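Local structure of hypoxanthine phosphoribosyltransferase (Leishmania donovani, 7CMJ) at residues A[129-134]-A[161-166]; A[69-74]-A[122-127]. The protein catalyses the transfer of the 5-phosphoribosyl group of phosphoribosylpyrophosphate onto hypoxanthine or guanine, making IMP or GMP in the purine salvage pathway. One frame throughout, in Å; residues are numbered along the deposited sequence.

Contact 1. Residues A[129-134]-A[161-166]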
ATOM      1  N   ASP A 129      21.005  -7.236   6.333  1.00 56.62           N
ATOM      2  CA  ASP A 129      21.344  -8.226   5.315  1.00 67.25           C
ATOM      3  C   ASP A 129      21.700  -7.608   3.969  1.00 63.04           C
ATOM      4  O   ASP A 129      22.226  -8.311   3.104  1.00 57.11           O
ATOM      5  CB  ASP A 129      20.206  -9.245   5.135  1.00 77.85           C
ATOM      6  CG  ASP A 129      20.541 -10.613   5.749  1.00 95.41           C
ATOM      7  OD1 ASP A 129      21.745 -10.964   5.866  1.00100.27           O
ATOM      8  OD2 ASP A 129      19.595 -11.341   6.121  1.00 97.77           O
ATOM      9  N   SER A 130      21.452  -6.319   3.777  1.00 63.05           N
ATOM     10  CA  SER A 130      21.913  -5.631   2.576  1.00 62.67           C
ATOM     11  C   SER A 130      22.199  -4.188   2.962  1.00 53.86           C
ATOM     12  O   SER A 130      21.283  -3.435   3.304  1.00 55.91           O
ATOM     13  CB  SER A 130      20.882  -5.720   1.450  1.00 65.77           C
ATOM     14  OG  SER A 130      21.020  -4.645   0.530  1.00 64.45           O
ATOM     15  N   ALA A 131      23.469  -3.805   2.931  1.00 46.35           N
ATOM     16  CA  ALA A 131      23.795  -2.438   3.298  1.00 47.07           C
ATOM     17  C   ALA A 131      23.140  -1.444   2.344  1.00 48.28           C
ATOM     18  O   ALA A 131      22.633  -0.405   2.782  1.00 46.49           O
ATOM     19  CB  ALA A 131      25.307  -2.257   3.334  1.00 42.48           C
ATOM     20  N   ILE A 132      23.110  -1.754   1.043  1.00 50.97           N
ATOM     21  CA  ILE A 132      22.499  -0.824   0.089  1.00 59.27           C
ATOM     22  C   ILE A 132      21.014  -0.635   0.390  1.00 56.98           C
ATOM     23  O   ILE A 132      20.502   0.491   0.350  1.00 59.86           O
ATOM     24  CB  ILE A 132      22.712  -1.270  -1.374  1.00 56.56           C
ATOM     25  CG1 ILE A 132      22.519  -2.777  -1.542  1.00 65.43           C
ATOM     26  CG2 ILE A 132      24.052  -0.809  -1.884  1.00 48.35           C
ATOM     27  CD1 ILE A 132      22.217  -3.191  -2.973  1.00 63.66           C
ATOM     28  N   THR A 133      20.294  -1.720   0.681  1.00 40.78           N
ATOM     29  CA  THR A 133      18.878  -1.518   0.948  1.00 50.27           C
ATOM     30  C   THR A 133      18.678  -0.746   2.241  1.00 50.40           C
ATOM     31  O   THR A 133      17.747   0.062   2.340  1.00 49.27           O
ATOM     32  CB  THR A 133      18.127  -2.839   1.004  1.00 50.99           C
ATOM     33  OG1 THR A 133      18.743  -3.663   1.990  1.00 76.97           O
ATOM     34  CG2 THR A 133      18.182  -3.543  -0.335  1.00 43.03           C
ATOM     35  N   LEU A 134      19.538  -0.970   3.235  1.00 45.92           N
ATOM     36  CA  LEU A 134      19.465  -0.151   4.437  1.00 45.26           C
ATOM     37  C   LEU A 134      19.717   1.308   4.086  1.00 41.64           C
ATOM     38  O   LEU A 134      18.980   2.198   4.531  1.00 45.84           O
ATOM     39  CB  LEU A 134      20.459  -0.635   5.487  1.00 47.77           C
ATOM     40  CG  LEU A 134      20.476   0.093   6.846  1.00 44.72           C
ATOM     41  CD1 LEU A 134      19.071   0.405   7.389  1.00 38.30           C
ATOM     42  CD2 LEU A 134      21.311  -0.680   7.860  1.00 47.29           C
ATOM     43  N   ARG A 161      33.871  -1.824   7.439  1.00 79.47           N
ATOM     44  CA  ARG A 161      33.522  -0.454   7.807  1.00 87.35           C
ATOM     45  C   ARG A 161      32.289   0.047   7.059  1.00 86.28           C
ATOM     46  O   ARG A 161      31.535   0.876   7.588  1.00 79.87           O
ATOM     47  CB  ARG A 161      34.718   0.474   7.560  1.00 91.95           C
ATOM     48  CG  ARG A 161      34.433   1.944   7.822  1.00 95.06           C
ATOM     49  CD  ARG A 161      35.641   2.676   8.381  1.00105.14           C
ATOM     50  NE  ARG A 161      35.327   4.079   8.645  1.00111.48           N
ATOM     51  CZ  ARG A 161      35.717   5.092   7.875  1.00114.96           C
ATOM     52  NH1 ARG A 161      35.382   6.336   8.188  1.00112.38           N
ATOM     53  NH2 ARG A 161      36.448   4.860   6.794  1.00118.81           N
ATOM     54  N   LYS A 162      32.056  -0.457   5.846  1.00 89.14           N
ATOM     55  CA  LYS A 162      30.929   0.008   5.044  1.00 90.65           C
ATOM     56  C   LYS A 162      29.610  -0.135   5.803  1.00 79.39           C
ATOM     57  O   LYS A 162      28.884   0.843   6.011  1.00 75.58           O
ATOM     58  CB  LYS A 162      30.859  -0.761   3.723  1.00 30.00           C
ATOM     59  N   VAL A 163      29.297  -1.352   6.244  1.00 73.21           N
ATOM     60  CA  VAL A 163      28.061  -1.582   6.988  1.00 66.29           C
ATOM     61  C   VAL A 163      28.092  -0.875   8.344  1.00 68.65           C
ATOM     62  O   VAL A 163      27.135  -0.187   8.725  1.00 53.00           O
ATOM     63  CB  VAL A 163      27.821  -3.091   7.161  1.00 60.02           C
ATOM     64  CG1 VAL A 163      26.418  -3.344   7.729  1.00 50.08           C
ATOM     65  CG2 VAL A 163      28.081  -3.834   5.847  1.00 58.62           C
ATOM     66  N   GLU A 164      29.192  -1.046   9.096  1.00 71.79           N
ATOM     67  CA  GLU A 164      29.210  -0.673  10.508  1.00 61.42           C
ATOM     68  C   GLU A 164      28.914   0.811  10.713  1.00 62.52           C
ATOM     69  O   GLU A 164      28.297   1.185  11.718  1.00 64.40           O
ATOM     70  CB  GLU A 164      30.557  -1.070  11.123  1.00 61.34           C
ATOM     71  CG  GLU A 164      30.484  -1.687  12.544  1.00 70.10           C
ATOM     72  CD  GLU A 164      29.473  -2.847  12.700  1.00 66.06           C
ATOM     73  OE1 GLU A 164      28.543  -2.703  13.517  1.00 56.75           O
ATOM     74  OE2 GLU A 164      29.617  -3.905  12.042  1.00 61.28           O
ATOM     75  N   VAL A 165      29.313   1.665   9.765  1.00 69.28           N
ATOM     76  CA  VAL A 165      28.985   3.088   9.846  1.00 67.69           C
ATOM     77  C   VAL A 165      27.488   3.327   9.709  1.00 60.39           C
ATOM     78  O   VAL A 165      26.995   4.403  10.070  1.00 55.11           O
ATOM     79  CB  VAL A 165      29.756   3.899   8.782  1.00 59.70           C
ATOM     80  CG1 VAL A 165      29.048   3.833   7.427  1.00 51.40           C
ATOM     81  CG2 VAL A 165      29.917   5.337   9.226  1.00 56.57           C
ATOM     82  N   LEU A 166      26.744   2.350   9.190  1.00 61.63           N
ATOM     83  CA  LEU A 166      25.301   2.506   9.082  1.00 59.67           C
ATOM     84  C   LEU A 166      24.602   2.183  10.397  1.00 65.51           C
ATOM     85  O   LEU A 166      23.608   2.836  10.743  1.00 64.36           O
ATOM     86  CB  LEU A 166      24.759   1.620   7.961  1.00 54.95           C
ATOM     87  CG  LEU A 166      25.100   1.982   6.509  1.00 53.62           C
ATOM     88  CD1 LEU A 166      24.575   0.922   5.541  1.00 42.64           C
ATOM     89  CD2 LEU A 166      24.557   3.359   6.141  1.00 54.11           C
TER

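Contact 2. Residues A[69-74]-A[122-127]. With BA (barium ion), chain D.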
ATOM      1  N   PHE A  69       9.463  -7.239  14.344  1.00 28.05           N
ATOM      2  CA  PHE A  69       8.272  -6.914  15.118  1.00 31.03           C
ATOM      3  C   PHE A  69       8.351  -7.432  16.551  1.00 37.39           C
ATOM      4  O   PHE A  69       8.021  -6.704  17.494  1.00 35.50           O
ATOM      5  CB  PHE A  69       7.028  -7.393  14.376  1.00 26.04           C
ATOM      6  CG  PHE A  69       6.568  -8.782  14.713  1.00 30.04           C
ATOM      7  CD1 PHE A  69       5.518  -8.981  15.599  1.00 31.90           C
ATOM      8  CD2 PHE A  69       7.123  -9.879  14.085  1.00 27.09           C
ATOM      9  CE1 PHE A  69       5.064 -10.251  15.881  1.00 35.09           C
ATOM     10  CE2 PHE A  69       6.671 -11.143  14.353  1.00 31.38           C
ATOM     11  CZ  PHE A  69       5.642 -11.337  15.254  1.00 37.92           C
ATOM     12  N   ILE A  70       8.820  -8.655  16.757  1.00 40.77           N
ATOM     13  CA  ILE A  70       9.008  -9.075  18.134  1.00 34.10           C
ATOM     14  C   ILE A  70      10.060  -8.208  18.800  1.00 35.92           C
ATOM     15  O   ILE A  70       9.875  -7.738  19.931  1.00 28.45           O
ATOM     16  CB  ILE A  70       9.353 -10.567  18.182  1.00 32.39           C
ATOM     17  CG1 ILE A  70       8.068 -11.368  17.976  1.00 30.74           C
ATOM     18  CG2 ILE A  70      10.077 -10.906  19.489  1.00 29.79           C
ATOM     19  CD1 ILE A  70       8.299 -12.842  17.849  1.00 41.66           C
ATOM     20  N   PHE A  71      11.157  -7.937  18.091  1.00 46.86           N
ATOM     21  CA  PHE A  71      12.218  -7.112  18.661  1.00 45.22           C
ATOM     22  C   PHE A  71      11.714  -5.719  18.984  1.00 48.13           C
ATOM     23  O   PHE A  71      12.099  -5.141  20.009  1.00 46.76           O
ATOM     24  CB  PHE A  71      13.396  -7.033  17.698  1.00 32.86           C
ATOM     25  CG  PHE A  71      14.507  -6.140  18.159  1.00 36.68           C
ATOM     26  CD1 PHE A  71      14.919  -6.137  19.476  1.00 38.57           C
ATOM     27  CD2 PHE A  71      15.169  -5.316  17.255  1.00 41.80           C
ATOM     28  CE1 PHE A  71      15.964  -5.313  19.894  1.00 39.75           C
ATOM     29  CE2 PHE A  71      16.209  -4.498  17.662  1.00 35.15           C
ATOM     30  CZ  PHE A  71      16.606  -4.497  18.985  1.00 37.26           C
ATOM     31  N   THR A  72      10.852  -5.165  18.120  1.00 42.58           N
ATOM     32  CA  THR A  72      10.272  -3.850  18.379  1.00 39.98           C
ATOM     33  C   THR A  72       9.417  -3.888  19.635  1.00 35.33           C
ATOM     34  O   THR A  72       9.546  -3.026  20.518  1.00 27.88           O
ATOM     35  CB  THR A  72       9.446  -3.372  17.171  1.00 44.04           C
ATOM     36  OG1 THR A  72      10.322  -3.058  16.083  1.00 43.11           O
ATOM     37  CG2 THR A  72       8.645  -2.129  17.511  1.00 26.45           C
ATOM     38  N   ALA A  73       8.559  -4.910  19.747  1.00 30.73           N
ATOM     39  CA  ALA A  73       7.658  -4.992  20.894  1.00 34.19           C
ATOM     40  C   ALA A  73       8.438  -5.082  22.205  1.00 34.10           C
ATOM     41  O   ALA A  73       8.089  -4.417  23.191  1.00 31.96           O
ATOM     42  CB  ALA A  73       6.704  -6.175  20.741  1.00 30.19           C
ATOM     43  N   ASP A  74       9.519  -5.862  22.232  1.00 32.82           N
ATOM     44  CA  ASP A  74      10.297  -5.901  23.467  1.00 41.72           C
ATOM     45  C   ASP A  74      11.118  -4.630  23.654  1.00 45.39           C
ATOM     46  O   ASP A  74      11.171  -4.096  24.767  1.00 51.70           O
ATOM     47  CB  ASP A  74      11.207  -7.124  23.511  1.00 40.89           C
ATOM     48  CG  ASP A  74      10.439  -8.428  23.497  1.00 41.11           C
ATOM     49  OD1 ASP A  74      11.100  -9.475  23.455  1.00 40.33           O
ATOM     50  OD2 ASP A  74       9.187  -8.424  23.500  1.00 38.41           O
ATOM     51  N   LEU A 122      14.291   6.149  14.969  1.00 36.93           N
ATOM     52  CA  LEU A 122      15.186   5.015  15.100  1.00 35.98           C
ATOM     53  C   LEU A 122      14.650   3.904  14.206  1.00 39.67           C
ATOM     54  O   LEU A 122      13.558   3.382  14.448  1.00 35.98           O
ATOM     55  CB  LEU A 122      15.271   4.577  16.554  1.00 38.38           C
ATOM     56  CG  LEU A 122      16.434   3.661  16.917  1.00 48.67           C
ATOM     57  CD1 LEU A 122      17.733   4.354  16.566  1.00 49.25           C
ATOM     58  CD2 LEU A 122      16.371   3.309  18.414  1.00 40.29           C
ATOM     59  N   ILE A 123      15.392   3.572  13.152  1.00 41.51           N
ATOM     60  CA  ILE A 123      15.031   2.447  12.292  1.00 41.50           C
ATOM     61  C   ILE A 123      15.346   1.163  13.050  1.00 41.04           C
ATOM     62  O   ILE A 123      16.488   0.949  13.476  1.00 40.44           O
ATOM     63  CB  ILE A 123      15.784   2.501  10.953  1.00 38.92           C
ATOM     64  CG1 ILE A 123      15.385   3.742  10.160  1.00 37.03           C
ATOM     65  CG2 ILE A 123      15.512   1.252  10.134  1.00 32.26           C
ATOM     66  CD1 ILE A 123      16.128   3.890   8.848  1.00 31.89           C
ATOM     67  N   VAL A 124      14.336   0.313  13.231  1.00 28.49           N
ATOM     68  CA  VAL A 124      14.487  -0.926  13.985  1.00 30.38           C
ATOM     69  C   VAL A 124      14.655  -2.092  13.022  1.00 29.64           C
ATOM     70  O   VAL A 124      13.760  -2.393  12.225  1.00 33.36           O
ATOM     71  CB  VAL A 124      13.307  -1.167  14.927  1.00 30.11           C
ATOM     72  CG1 VAL A 124      13.493  -2.510  15.647  1.00 28.02           C
ATOM     73  CG2 VAL A 124      13.196  -0.017  15.909  1.00 28.15           C
ATOM     74  N   GLU A 125      15.793  -2.767  13.121  1.00 38.35           N
ATOM     75  CA  GLU A 125      16.113  -3.896  12.268  1.00 45.66           C
ATOM     76  C   GLU A 125      16.540  -5.099  13.107  1.00 44.30           C
ATOM     77  O   GLU A 125      17.149  -4.961  14.175  1.00 41.82           O
ATOM     78  CB  GLU A 125      17.224  -3.524  11.254  1.00 40.98           C
ATOM     79  CG  GLU A 125      16.707  -2.966   9.949  1.00 47.77           C
ATOM     80  CD  GLU A 125      16.048  -4.036   9.101  1.00 57.55           C
ATOM     81  OE1 GLU A 125      15.980  -5.180   9.595  1.00 61.68           O
ATOM     82  OE2 GLU A 125      15.604  -3.742   7.963  1.00 48.82           O
ATOM     83  N   ASP A 126      16.219  -6.290  12.594  1.00 39.31           N
ATOM     84  CA  ASP A 126      16.678  -7.535  13.202  1.00 42.03           C
ATOM     85  C   ASP A 126      18.120  -7.861  12.782  1.00 42.81           C
ATOM     86  O   ASP A 126      18.956  -8.193  13.623  1.00 44.35           O
ATOM     87  CB  ASP A 126      15.710  -8.668  12.829  1.00 30.80           C
ATOM     88  CG  ASP A 126      15.500  -8.770  11.339  1.00 43.77           C
ATOM     89  OD1 ASP A 126      14.744  -9.649  10.861  1.00 43.24           O
ATOM     90  OD2 ASP A 126      16.117  -7.944  10.634  1.00 59.29           O
ATOM     91  N   ILE A 127      18.413  -7.779  11.480  1.00 37.45           N
ATOM     92  CA  ILE A 127      19.735  -7.994  10.902  1.00 48.16           C
ATOM     93  C   ILE A 127      19.892  -7.028   9.738  1.00 52.13           C
ATOM     94  O   ILE A 127      18.916  -6.697   9.058  1.00 56.58           O
ATOM     95  CB  ILE A 127      19.929  -9.426  10.362  1.00 61.33           C
ATOM     96  CG1 ILE A 127      19.701 -10.454  11.440  1.00 68.16           C
ATOM     97  CG2 ILE A 127      21.343  -9.634   9.781  1.00 65.28           C
ATOM     98  CD1 ILE A 127      19.326 -11.749  10.846  1.00 68.28           C
TER
HETATM   99 BA    BA D 302      14.911  -7.119   8.625  1.00 77.22          BA
HETATM  100  O   HOH W   1      17.167  -7.580   7.666  1.00 69.79           O
HETATM  101  O   HOH W   2      12.787  -6.218  10.309  1.00 58.30           O

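Contact 1. Residues A[129-134]-A[161-166]
L166 reaches with one methyl branch onto the first turn of the helix that begins at A131. Its CD1 lies 3.6 Å from A131 O and 3.9 Å from A131 CB, so the same methyl meets both the backbone and the side chain of that alanine. The torsions explain the reach: CG is anti to the carbonyl carbon (chi1 -69°), and CD1 then runs on extended from CA (chi2 175°). A131 points its CB bond toward the opposing segment, and the methyl of A131 also meets V163, whose CG2 is 4.1 Å from A131 CB. One turn further along the helix, L134 passes L166 in the opposite direction, its CD2 coming to 4.1 Å from L166 CB. The side chains that meet are all aliphatic. They pack the short helix 161-164 and the residues after it against the start of helix 131-142, where residues 129-133 belong to the probable GMP-binding loop, the segment that in phosphoribosyltransferases of this family receives the 5'-phosphate. S130 is the N-cap: its OG accepts T133 N at 3.0 Å with an N-H...O angle of 163°. S130 O is gripped twice, by L134 N and by T133 OG1, the hydroxyl approaching tilted out of the carbonyl plane. L166 continues onto Q135 and M138 of the same helix, while D129, the probable proton acceptor, forms a salt bridge with K157.

Contact 2. Residues A[69-74]-A[122-127]
The F71 ring is set obliquely against strand 120-125, with CD2 3.6 Å from V124 CG1 and CE2 3.6 Å from E125 O. The CD2-CE2 side of the ring thus meets both a valine methyl and a backbone carbonyl. F71 holds CG anti to its own nitrogen (chi1 177°), which carries the ring out from the helix to the strand. The F69 ring belongs to another surface: I70 CG1 lies over one face, toward the rim, and F90 of the second subunit meets the ring edge-to-face. V124 CG1 is shared, since T72 OG1 also lies against it; the polar partner of that hydroxyl is S68 O, one turn back. Just after V124 comes the acidic pair that holds barium. E125 OE1 binds the ion at 2.4 Å and D126 OD2 at 2.5 Å, each carboxylate through a single oxygen, and two waters join them. The pair opens the probable GMP-binding segment, consistent with the PRPP motif of these enzymes. Helix 69-74 runs at 128° to the strand, their axes 8.3 Å apart. The strand lies between 59-64 and 148-153 in the parallel core of the mixed sheet; V124 faces helix 69-81, whereas I123 packs on M138 and M141 of helix 131-142.

In the fold
Contact 2 closes before contact 1 opens along the chain, and the two meet in sequence where strand 120-125 gives way, through residues 126-130, to helix 131-142. They lie about 17 Å apart, centre to centre, and their segments touch nowhere else. Strand 120-125, helix 131-142 and the neighbouring parallel strand 148-153 form a beta-alpha-beta unit of the phosphoribosyltransferase fold. Helix 69-81 of contact 2 and helix 131-142 of contact 1 pack on opposite faces of the shared sheet. Contact 2 lies near the centre of the chain and contact 1 further out. The probable nucleotide-binding loop, which binds the metal at its start, joins the two in sequence.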